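Local coordinates for glyoxalase-like domain protein (Staphylococcus aureus, PDB 3P8A) that is of unknown function but carries a glyoxalase-like domain of the VOC superfamily, whose curved sheets commonly cradle a metal or small-molecule site, at residues G51-Y56 against I135-D140; L152-Q157 against P165-W170; Y64-Y69 against F185-S190. One frame throughout, in Å; residues are numbered along the deposited sequence.

Contact 1: G51-Y56 against I135-D140; sequences GYHHKY and IQMERD. With GOL (glycerol), chain C.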
loop_
_atom_site.group_PDB
_atom_site.type_symbol
_atom_site.label_atom_id
_atom_site.label_comp_id
_atom_site.label_asym_id
_atom_site.label_seq_id
_atom_site.Cartn_x
_atom_site.Cartn_y
_atom_site.Cartn_z
ATOM N N GLY A 51 3.998 -6.381 -14.097
ATOM C CA GLY A 51 4.346 -5.653 -15.309
ATOM C C GLY A 51 5.292 -4.518 -15.015
ATOM O O GLY A 51 5.747 -4.372 -13.887
ATOM N N TYR A 52 5.553 -3.690 -16.021
ATOM C CA TYR A 52 6.450 -2.543 -15.975
ATOM C C TYR A 52 5.638 -1.250 -16.038
ATOM O O TYR A 52 4.692 -1.152 -16.822
ATOM C CB TYR A 52 7.422 -2.634 -17.167
ATOM C CG TYR A 52 8.491 -1.566 -17.254
ATOM C CD1 TYR A 52 8.359 -0.485 -18.128
ATOM C CD2 TYR A 52 9.691 -1.698 -16.561
ATOM C CE1 TYR A 52 9.383 0.455 -18.279
ATOM C CE2 TYR A 52 10.710 -0.757 -16.687
ATOM C CZ TYR A 52 10.545 0.327 -17.538
ATOM O OH TYR A 52 11.553 1.243 -17.682
ATOM N N HIS A 53 5.980 -0.280 -15.170
ATOM C CA HIS A 53 5.356 1.033 -15.109
ATOM C C HIS A 53 6.266 1.938 -15.952
ATOM O O HIS A 53 7.319 2.373 -15.471
ATOM C CB HIS A 53 5.256 1.549 -13.647
ATOM C CG HIS A 53 4.515 0.643 -12.708
ATOM N ND1 HIS A 53 5.161 0.030 -11.640
ATOM C CD2 HIS A 53 3.207 0.300 -12.684
ATOM C CE1 HIS A 53 4.229 -0.666 -11.011
ATOM N NE2 HIS A 53 3.033 -0.517 -11.593
ATOM N N HIS A 54 5.897 2.149 -17.245
ATOM C CA HIS A 54 6.710 2.921 -18.193
ATOM C C HIS A 54 7.082 4.311 -17.742
ATOM O O HIS A 54 8.213 4.711 -17.966
ATOM C CB HIS A 54 6.136 2.936 -19.621
ATOM C CG HIS A 54 7.164 3.352 -20.633
ATOM N ND1 HIS A 54 8.000 2.424 -21.236
ATOM C CD2 HIS A 54 7.516 4.596 -21.050
ATOM C CE1 HIS A 54 8.810 3.127 -22.018
ATOM N NE2 HIS A 54 8.554 4.439 -21.943
ATOM N N LYS A 55 6.160 5.027 -17.080
ATOM C CA LYS A 55 6.392 6.386 -16.573
ATOM C C LYS A 55 7.539 6.471 -15.561
ATOM O O LYS A 55 8.236 7.487 -15.517
ATOM C CB LYS A 55 5.144 6.898 -15.858
ATOM C CG LYS A 55 4.018 7.378 -16.750
ATOM C CD LYS A 55 2.702 7.504 -15.967
ATOM C CE LYS A 55 2.700 8.567 -14.889
ATOM N NZ LYS A 55 2.798 9.948 -15.442
ATOM N N TYR A 56 7.705 5.424 -14.722
ATOM C CA TYR A 56 8.679 5.425 -13.629
ATOM C C TYR A 56 9.899 4.547 -13.768
ATOM O O TYR A 56 10.898 4.822 -13.108
ATOM C CB TYR A 56 7.972 5.135 -12.306
ATOM C CG TYR A 56 6.823 6.075 -12.007
ATOM C CD1 TYR A 56 7.056 7.408 -11.666
ATOM C CD2 TYR A 56 5.505 5.634 -12.054
ATOM C CE1 TYR A 56 6.001 8.280 -11.399
ATOM C CE2 TYR A 56 4.442 6.502 -11.808
ATOM C CZ TYR A 56 4.698 7.816 -11.455
ATOM O OH TYR A 56 3.654 8.654 -11.171
ATOM N N ILE A 135 -3.969 10.459 -11.716
ATOM C CA ILE A 135 -2.854 10.085 -12.581
ATOM C C ILE A 135 -3.252 8.796 -13.305
ATOM O O ILE A 135 -3.455 7.771 -12.648
ATOM C CB ILE A 135 -1.541 9.887 -11.766
ATOM C CG1 ILE A 135 -1.125 11.153 -10.947
ATOM C CG2 ILE A 135 -0.392 9.355 -12.643
ATOM C CD1 ILE A 135 -0.660 12.377 -11.756
ATOM N N GLN A 136 -3.325 8.835 -14.652
ATOM C CA GLN A 136 -3.628 7.644 -15.458
ATOM C C GLN A 136 -2.420 6.692 -15.471
ATOM O O GLN A 136 -1.275 7.125 -15.628
ATOM C CB GLN A 136 -4.057 8.032 -16.881
ATOM C CG GLN A 136 -5.576 7.906 -17.130
ATOM C CD GLN A 136 -6.134 6.491 -17.089
ATOM O OE1 GLN A 136 -5.457 5.491 -17.381
ATOM N NE2 GLN A 136 -7.409 6.382 -16.758
HETATM N N MSE A 137 -2.675 5.396 -15.227
HETATM C CA MSE A 137 -1.621 4.393 -15.112
HETATM C C MSE A 137 -1.968 3.137 -15.894
HETATM O O MSE A 137 -3.142 2.789 -16.038
HETATM C CB MSE A 137 -1.470 3.974 -13.639
HETATM C CG MSE A 137 -0.966 5.057 -12.698
HETATM SE SE MSE A 137 0.962 5.407 -12.807
HETATM C CE MSE A 137 1.656 3.642 -12.367
ATOM N N GLU A 138 -0.936 2.408 -16.323
ATOM C CA GLU A 138 -1.103 1.145 -17.023
ATOM C C GLU A 138 0.144 0.285 -16.909
ATOM O O GLU A 138 1.229 0.776 -16.612
ATOM C CB GLU A 138 -1.465 1.338 -18.519
ATOM C CG GLU A 138 -0.367 1.966 -19.367
ATOM C CD GLU A 138 -0.552 1.864 -20.872
ATOM O OE1 GLU A 138 0.475 1.768 -21.585
ATOM O OE2 GLU A 138 -1.713 1.895 -21.344
ATOM N N ARG A 139 -0.034 -0.996 -17.163
ATOM C CA ARG A 139 1.010 -2.001 -17.280
ATOM C C ARG A 139 0.459 -3.116 -18.156
ATOM O O ARG A 139 -0.736 -3.429 -18.088
ATOM C CB ARG A 139 1.607 -2.496 -15.921
ATOM C CG ARG A 139 0.646 -3.187 -14.972
ATOM C CD ARG A 139 1.322 -3.836 -13.763
ATOM N NE ARG A 139 0.366 -4.068 -12.675
ATOM C CZ ARG A 139 -0.456 -5.114 -12.569
ATOM N NH1 ARG A 139 -0.454 -6.067 -13.494
ATOM N NH2 ARG A 139 -1.288 -5.209 -11.544
ATOM N N ASP A 140 1.314 -3.675 -19.023
ATOM C CA ASP A 140 0.913 -4.765 -19.916
ATOM C C ASP A 140 0.827 -6.071 -19.148
ATOM O O ASP A 140 1.616 -6.303 -18.221
ATOM C CB ASP A 140 1.938 -4.924 -21.051
ATOM C CG ASP A 140 2.193 -3.685 -21.886
ATOM O OD1 ASP A 140 1.224 -2.935 -22.155
ATOM O OD2 ASP A 140 3.364 -3.473 -22.289
HETATM C C1 GOL C . 0.117 -3.246 -8.966
HETATM O O1 GOL C . -0.955 -3.919 -9.472
HETATM C C2 GOL C . 0.078 -1.966 -9.704
HETATM O O2 GOL C . 1.065 -2.105 -10.705
HETATM C C3 GOL C . 0.316 -0.842 -8.698
HETATM O O3 GOL C . 1.559 -0.120 -8.905
HETATM O O HOH W 1 3.195 0.986 -18.080
HETATM O O HOH W 2 4.572 -5.226 -18.582
HETATM O O HOH W 3 3.861 -2.616 -18.938
HETATM O O HOH W 4 -0.318 9.623 -16.578
#
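R139 reaches across to G51, Y52 and a bound glycerol. At the root of its side chain, R139 CB packs 3.5 Å from the carbonyl oxygen Y52 O. A chi1 of 62° tucks CG in over the arginine's own backbone, and from there the chain runs extended to NE, carrying R139 CD past the neighbouring strand at 3.7 Å from G51 N. R139 NE donates to glycerol O2 over 2.9 Å, with an N-H...O angle of 155°. R139 NH2 also points at glycerol O1, modelled too close for the bond to be trusted. H53 holds the same O2 from its own side: H53 NE2 lies 2.7 Å from glycerol O2, with the oxygen at the edge of the imidazole, while ND1 is bound to T58. One hydroxyl is thus gripped by two residues, one from each segment, and E71 and Y69 also hydrogen-bond the glycerol.

The strands 48-53 and 130-139 are the two outermost strands of a strongly curved mixed sheet of the kind expected in a glyoxalase-like domain. Their short segments run nearly antiparallel, at 147°, but the backbones are bridged by water. One water accepts from D140 N and donates to Y52 O; another donates to both Y52 O and E138 O and accepts from H54 N.

Further along, the bend of selenomethionine M137 at chi2 brings M137 SE to the edge of the Y56 ring, 3.8 Å from Y56 CE2, in a Met-aromatic contact. The bend at chi3 turns the methyl to H53, with M137 CE 3.7 Å from H53 CD2. K55 crosses M137 and I135 at a slant, K55 CE 3.9 Å from I135 CG2, before NZ forms a salt bridge with E89.

Contact 2: L152-Q157 against P165-W170; sequences LYIMNQ and PFFIQW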
loop_
_atom_site.group_PDB
_atom_site.type_symbol
_atom_site.label_atom_id
_atom_site.label_comp_id
_atom_site.label_asym_id
_atom_site.label_seq_id
_atom_site.Cartn_x
_atom_site.Cartn_y
_atom_site.Cartn_z
ATOM N N LEU A 152 -4.609 8.746 -7.108
ATOM C CA LEU A 152 -4.804 10.092 -6.572
ATOM C C LEU A 152 -3.963 10.147 -5.309
ATOM O O LEU A 152 -3.977 9.207 -4.506
ATOM C CB LEU A 152 -6.280 10.363 -6.270
ATOM C CG LEU A 152 -6.643 11.748 -5.690
ATOM C CD1 LEU A 152 -6.590 12.839 -6.756
ATOM C CD2 LEU A 152 -7.996 11.691 -5.038
ATOM N N TYR A 153 -3.168 11.202 -5.183
ATOM C CA TYR A 153 -2.280 11.370 -4.052
ATOM C C TYR A 153 -2.647 12.551 -3.206
ATOM O O TYR A 153 -3.110 13.568 -3.732
ATOM C CB TYR A 153 -0.860 11.569 -4.536
ATOM C CG TYR A 153 -0.308 10.380 -5.290
ATOM C CD1 TYR A 153 0.258 9.305 -4.614
ATOM C CD2 TYR A 153 -0.256 10.375 -6.680
ATOM C CE1 TYR A 153 0.793 8.218 -5.297
ATOM C CE2 TYR A 153 0.317 9.309 -7.377
ATOM C CZ TYR A 153 0.820 8.223 -6.677
ATOM O OH TYR A 153 1.415 7.188 -7.331
ATOM N N ILE A 154 -2.361 12.450 -1.909
ATOM C CA ILE A 154 -2.522 13.564 -0.986
ATOM C C ILE A 154 -1.188 14.299 -0.928
ATOM O O ILE A 154 -0.147 13.674 -0.759
ATOM C CB ILE A 154 -2.979 13.072 0.405
ATOM C CG1 ILE A 154 -4.425 12.539 0.329
ATOM C CG2 ILE A 154 -2.833 14.195 1.467
ATOM C CD1 ILE A 154 -4.834 11.720 1.518
HETATM N N MSE A 155 -1.214 15.629 -1.077
HETATM C CA MSE A 155 -0.005 16.430 -0.951
HETATM C C MSE A 155 -0.096 17.335 0.300
HETATM O O MSE A 155 -0.595 18.467 0.244
HETATM C CB MSE A 155 0.275 17.217 -2.226
HETATM C CG MSE A 155 1.732 17.511 -2.402
HETATM SE SE MSE A 155 1.940 19.283 -3.075
HETATM C CE MSE A 155 2.001 20.193 -1.333
ATOM N N ASN A 156 0.346 16.802 1.436
ATOM C CA ASN A 156 0.313 17.524 2.701
ATOM C C ASN A 156 1.343 18.656 2.730
ATOM O O ASN A 156 2.536 18.402 2.543
ATOM C CB ASN A 156 0.485 16.567 3.884
ATOM C CG ASN A 156 0.205 17.160 5.248
ATOM O OD1 ASN A 156 0.607 16.608 6.271
ATOM N ND2 ASN A 156 -0.493 18.284 5.306
ATOM N N GLN A 157 0.855 19.910 2.938
ATOM C CA GLN A 157 1.660 21.138 3.003
ATOM C C GLN A 157 2.459 21.195 4.306
ATOM O O GLN A 157 3.527 21.815 4.354
ATOM C CB GLN A 157 0.777 22.384 2.856
ATOM C CG GLN A 157 1.193 23.301 1.695
ATOM C CD GLN A 157 0.567 22.948 0.359
ATOM O OE1 GLN A 157 -0.469 22.272 0.272
ATOM N NE2 GLN A 157 1.167 23.438 -0.718
ATOM N N PRO A 165 -1.110 7.321 2.699
ATOM C CA PRO A 165 -1.698 6.304 1.809
ATOM C C PRO A 165 -2.337 7.005 0.601
ATOM O O PRO A 165 -2.760 8.166 0.703
ATOM C CB PRO A 165 -2.788 5.663 2.676
ATOM C CG PRO A 165 -2.328 5.879 4.066
ATOM C CD PRO A 165 -1.700 7.242 4.054
ATOM N N PHE A 166 -2.371 6.319 -0.542
ATOM C CA PHE A 166 -2.897 6.885 -1.777
ATOM C C PHE A 166 -4.082 6.075 -2.270
ATOM O O PHE A 166 -4.394 5.033 -1.691
ATOM C CB PHE A 166 -1.792 7.055 -2.836
ATOM C CG PHE A 166 -1.149 5.770 -3.293
ATOM C CD1 PHE A 166 -0.120 5.191 -2.563
ATOM C CD2 PHE A 166 -1.544 5.159 -4.479
ATOM C CE1 PHE A 166 0.482 4.011 -2.997
ATOM C CE2 PHE A 166 -0.930 3.987 -4.918
ATOM C CZ PHE A 166 0.084 3.426 -4.180
ATOM N N PHE A 167 -4.790 6.600 -3.281
ATOM C CA PHE A 167 -6.034 6.005 -3.754
ATOM C C PHE A 167 -5.898 5.400 -5.131
ATOM O O PHE A 167 -5.151 5.908 -5.958
ATOM C CB PHE A 167 -7.136 7.093 -3.794
ATOM C CG PHE A 167 -7.380 7.817 -2.485
ATOM C CD1 PHE A 167 -8.326 7.351 -1.581
ATOM C CD2 PHE A 167 -6.714 9.005 -2.194
ATOM C CE1 PHE A 167 -8.563 8.029 -0.375
ATOM C CE2 PHE A 167 -6.941 9.672 -0.986
ATOM C CZ PHE A 167 -7.898 9.195 -0.101
ATOM N N ILE A 168 -6.663 4.349 -5.380
ATOM C CA ILE A 168 -6.699 3.664 -6.648
ATOM C C ILE A 168 -8.138 3.428 -7.101
ATOM O O ILE A 168 -8.995 3.021 -6.319
ATOM C CB ILE A 168 -5.878 2.319 -6.646
ATOM C CG1 ILE A 168 -5.660 1.775 -8.093
ATOM C CG2 ILE A 168 -6.505 1.230 -5.715
ATOM C CD1 ILE A 168 -4.460 0.743 -8.200
ATOM N N GLN A 169 -8.360 3.633 -8.387
ATOM C CA GLN A 169 -9.607 3.289 -9.047
ATOM C C GLN A 169 -9.202 2.491 -10.286
ATOM O O GLN A 169 -8.576 3.024 -11.208
ATOM C CB GLN A 169 -10.469 4.500 -9.429
ATOM C CG GLN A 169 -11.879 4.042 -9.852
ATOM C CD GLN A 169 -12.698 5.135 -10.481
ATOM O OE1 GLN A 169 -12.895 6.210 -9.912
ATOM N NE2 GLN A 169 -13.255 4.845 -11.634
ATOM N N TRP A 170 -9.518 1.201 -10.257
ATOM C CA TRP A 170 -9.248 0.270 -11.357
ATOM C C TRP A 170 -10.252 0.541 -12.490
ATOM O O TRP A 170 -11.448 0.734 -12.213
ATOM C CB TRP A 170 -9.393 -1.179 -10.836
ATOM C CG TRP A 170 -8.334 -1.561 -9.851
ATOM C CD1 TRP A 170 -8.469 -1.661 -8.496
ATOM C CD2 TRP A 170 -6.975 -1.908 -10.145
ATOM N NE1 TRP A 170 -7.270 -2.019 -7.927
ATOM C CE2 TRP A 170 -6.346 -2.217 -8.918
ATOM C CE3 TRP A 170 -6.235 -2.024 -11.332
ATOM C CZ2 TRP A 170 -4.994 -2.593 -8.842
ATOM C CZ3 TRP A 170 -4.889 -2.365 -11.250
ATOM C CH2 TRP A 170 -4.280 -2.634 -10.015
HETATM O O HOH W 5 -1.404 10.132 -1.082
#
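The rings of Y153 and F166 are close neighbours, their planes inclined at 34° and their centroids 5.3 Å apart. Y153 brings one side of its ring to the root of F166: Y153 CD1 is 3.5 Å from F166 CB, and Y153 CE1 reaches F166 CG at 3.7 Å. With chi1 at 63°, the F166 ring folds back over its own strand, where its near end faces the tyrosine. The phenol oxygen of Y153 goes elsewhere, to F94 N. The F167 ring has L152 O at its edge, near the ring plane, while I154 CD1 approaches it obliquely, 3.9 Å from F167 CE2.

Between these side chains the backbones form an antiparallel beta hairpin, strands 147-155 and 166-170, within the mixed sheet of the glyoxalase-like domain. L152 and F167 are a hydrogen-bonded pair. F167 N donates almost straight to L152 O (3.0 Å, 173°) in the carbonyl plane, whereas the return bond from L152 N to F167 O is longer at 3.1 Å and tilted out of the F167 carbonyl plane. Toward the hairpin's connecting loop the strands part, and a water takes over, accepting from I154 N and donating to P165 O.

Y153 and F166 lie on one face of the hairpin, with N109 and C111 of strand 106-113 beside F166. On the other, L152 and F167 run alongside each other, L152 CD2 to F167 CD2 at 4.1 Å, and I154 and P165 meet helix 201-212 through F212.

Contact 3: Y64-Y69 against F185-S190; sequences YINENY and FQKQFS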
loop_
_atom_site.group_PDB
_atom_site.type_symbol
_atom_site.label_atom_id
_atom_site.label_comp_id
_atom_site.label_asym_id
_atom_site.label_seq_id
_atom_site.Cartn_x
_atom_site.Cartn_y
_atom_site.Cartn_z
ATOM N N TYR A 64 -1.170 -12.198 -4.416
ATOM C CA TYR A 64 -2.615 -12.055 -4.251
ATOM C C TYR A 64 -3.091 -12.792 -3.013
ATOM O O TYR A 64 -2.840 -13.986 -2.860
ATOM C CB TYR A 64 -3.376 -12.533 -5.504
ATOM C CG TYR A 64 -3.155 -11.672 -6.724
ATOM C CD1 TYR A 64 -3.816 -10.459 -6.873
ATOM C CD2 TYR A 64 -2.319 -12.091 -7.753
ATOM C CE1 TYR A 64 -3.640 -9.674 -8.014
ATOM C CE2 TYR A 64 -2.137 -11.317 -8.898
ATOM C CZ TYR A 64 -2.801 -10.109 -9.025
ATOM O OH TYR A 64 -2.634 -9.339 -10.153
ATOM N N ILE A 65 -3.765 -12.067 -2.122
ATOM C CA ILE A 65 -4.288 -12.633 -0.885
ATOM C C ILE A 65 -5.780 -12.908 -1.081
ATOM O O ILE A 65 -6.131 -13.987 -1.560
ATOM C CB ILE A 65 -3.924 -11.750 0.357
ATOM C CG1 ILE A 65 -2.422 -11.430 0.420
ATOM C CG2 ILE A 65 -4.403 -12.380 1.663
ATOM C CD1 ILE A 65 -1.428 -12.724 0.481
ATOM N N ASN A 66 -6.650 -11.935 -0.768
ATOM C CA ASN A 66 -8.104 -12.088 -0.906
ATOM C C ASN A 66 -8.744 -10.712 -1.095
ATOM O O ASN A 66 -8.947 -9.976 -0.120
ATOM C CB ASN A 66 -8.674 -12.842 0.319
ATOM C CG ASN A 66 -10.104 -13.342 0.172
ATOM O OD1 ASN A 66 -10.792 -13.120 -0.837
ATOM N ND2 ASN A 66 -10.587 -14.029 1.197
ATOM N N GLU A 67 -8.980 -10.341 -2.375
ATOM C CA GLU A 67 -9.548 -9.056 -2.808
ATOM C C GLU A 67 -8.597 -7.877 -2.464
ATOM O O GLU A 67 -8.964 -6.695 -2.540
ATOM C CB GLU A 67 -11.000 -8.860 -2.297
ATOM C CG GLU A 67 -11.975 -9.855 -2.902
ATOM C CD GLU A 67 -13.332 -9.922 -2.232
ATOM O OE1 GLU A 67 -13.579 -10.893 -1.479
ATOM O OE2 GLU A 67 -14.157 -9.011 -2.471
ATOM N N ASN A 68 -7.347 -8.237 -2.126
ATOM C CA ASN A 68 -6.235 -7.335 -1.824
ATOM C C ASN A 68 -4.940 -8.101 -2.073
ATOM O O ASN A 68 -4.973 -9.313 -2.282
ATOM C CB ASN A 68 -6.321 -6.744 -0.401
ATOM C CG ASN A 68 -6.670 -7.725 0.686
ATOM O OD1 ASN A 68 -7.612 -7.515 1.469
ATOM N ND2 ASN A 68 -5.929 -8.814 0.760
ATOM N N TYR A 69 -3.811 -7.396 -2.136
ATOM C CA TYR A 69 -2.566 -8.078 -2.454
ATOM C C TYR A 69 -1.356 -7.384 -1.899
ATOM O O TYR A 69 -1.451 -6.291 -1.354
ATOM C CB TYR A 69 -2.420 -8.257 -3.989
ATOM C CG TYR A 69 -2.402 -6.983 -4.801
ATOM C CD1 TYR A 69 -1.208 -6.470 -5.300
ATOM C CD2 TYR A 69 -3.588 -6.313 -5.118
ATOM C CE1 TYR A 69 -1.187 -5.305 -6.069
ATOM C CE2 TYR A 69 -3.578 -5.151 -5.893
ATOM C CZ TYR A 69 -2.375 -4.645 -6.355
ATOM O OH TYR A 69 -2.357 -3.506 -7.116
ATOM N N PHE A 185 -6.043 -15.730 -6.022
ATOM C CA PHE A 185 -6.278 -15.509 -4.591
ATOM C C PHE A 185 -5.888 -16.720 -3.748
ATOM O O PHE A 185 -6.225 -17.857 -4.086
ATOM C CB PHE A 185 -7.732 -15.103 -4.296
ATOM C CG PHE A 185 -8.236 -13.765 -4.808
ATOM C CD1 PHE A 185 -7.347 -12.783 -5.248
ATOM C CD2 PHE A 185 -9.602 -13.486 -4.848
ATOM C CE1 PHE A 185 -7.817 -11.549 -5.719
ATOM C CE2 PHE A 185 -10.068 -12.256 -5.326
ATOM C CZ PHE A 185 -9.172 -11.293 -5.753
ATOM N N GLN A 186 -5.175 -16.464 -2.641
ATOM C CA GLN A 186 -4.716 -17.509 -1.726
ATOM C C GLN A 186 -5.546 -17.314 -0.482
ATOM O O GLN A 186 -5.142 -16.609 0.445
ATOM C CB GLN A 186 -3.213 -17.341 -1.449
ATOM C CG GLN A 186 -2.376 -17.384 -2.712
ATOM C CD GLN A 186 -0.977 -16.933 -2.445
ATOM O OE1 GLN A 186 -0.175 -17.664 -1.854
ATOM N NE2 GLN A 186 -0.648 -15.722 -2.900
ATOM N N LYS A 187 -6.753 -17.883 -0.508
ATOM C CA LYS A 187 -7.808 -17.737 0.490
ATOM C C LYS A 187 -7.594 -18.317 1.894
ATOM O O LYS A 187 -8.402 -18.060 2.802
ATOM C CB LYS A 187 -9.183 -18.020 -0.120
ATOM C CG LYS A 187 -9.574 -16.920 -1.111
ATOM C CD LYS A 187 -10.933 -17.118 -1.749
ATOM C CE LYS A 187 -11.261 -15.962 -2.663
ATOM N NZ LYS A 187 -12.591 -16.121 -3.309
ATOM N N GLN A 188 -6.455 -18.998 2.098
ATOM C CA GLN A 188 -6.007 -19.506 3.404
ATOM C C GLN A 188 -5.513 -18.275 4.216
ATOM O O GLN A 188 -5.494 -18.308 5.449
ATOM C CB GLN A 188 -4.853 -20.529 3.213
ATOM C CG GLN A 188 -3.545 -19.920 2.679
ATOM C CD GLN A 188 -2.782 -20.718 1.661
ATOM O OE1 GLN A 188 -1.645 -21.141 1.885
ATOM N NE2 GLN A 188 -3.358 -20.876 0.477
ATOM N N PHE A 189 -5.109 -17.198 3.495
ATOM C CA PHE A 189 -4.617 -15.955 4.068
ATOM C C PHE A 189 -5.651 -14.863 4.022
ATOM O O PHE A 189 -6.455 -14.803 3.094
ATOM C CB PHE A 189 -3.372 -15.468 3.320
ATOM C CG PHE A 189 -2.231 -16.444 3.261
ATOM C CD1 PHE A 189 -1.642 -16.923 4.427
ATOM C CD2 PHE A 189 -1.686 -16.819 2.041
ATOM C CE1 PHE A 189 -0.571 -17.810 4.367
ATOM C CE2 PHE A 189 -0.611 -17.705 1.981
ATOM C CZ PHE A 189 -0.073 -18.207 3.142
ATOM N N SER A 190 -5.564 -13.947 4.991
ATOM C CA SER A 190 -6.422 -12.788 5.130
ATOM C C SER A 190 -5.634 -11.701 5.871
ATOM O O SER A 190 -5.167 -11.942 6.986
ATOM C CB SER A 190 -7.685 -13.163 5.906
ATOM O OG SER A 190 -8.694 -12.180 5.749
HETATM O O HOH W 6 -13.389 -13.570 -1.977
#
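Q186 NE2 donates to Y64 O over 2.8 Å, tilted out of the carbonyl plane and bent at the hydrogen (137°). This bond fastens the loop between strands 58-64 and 69-75 to a type I beta turn, Q186 to F189, that leads into strand 189-198 of the second sheet. The contact therefore ties together the two mixed sheets of the protein. Q186 N gives a weak bond to I65 O at 2.9 Å, while the other end of the amide, Q186 OE1, accepts from K46 N, so both ends of the glutamine side chain are engaged and its rotation is probably fixed.

Next outward, a single water donates to N66 OD1 and E67 OE1 and accepts from K187 NZ, linking acid and lysine without direct contact. The K187 chain, fully extended, crosses the N66 side chain at about a right angle, K187 CE 3.4 Å from N66 OD1.

Packing centres on F185. The peptide of the 64-69 loop lies over one face of its ring, E67 N standing 3.5 Å above the plane toward the rim, and Y64 CB meets the ring edge. At the last residue of the turn, I65 CG2 touches F189 CB at 3.7 Å.

Contacts 1 and 2 share one mixed sheet, where strands 130-139 and 147-155 are neighbours; their centres are 16 Å apart, and they touch where R139 NH2 comes within 4.2 Å of W170 CH2 and I135 CG1 within 4.3 Å of Y153 CE2. Contact 3 lies about 23 Å from each, centre to centre. It does not touch contact 1, the nearest atoms being about 5 Å apart, though their segments alternate along the chain, but it meets contact 2 through W170 CZ2 and Y69 OH at 3.3 Å. The glycerol, probably from the crystallisation liquor, links contacts 1 and 3: R139, H53 and Y69 all bind it, consistent with a small-molecule pocket in the curve of the first sheet.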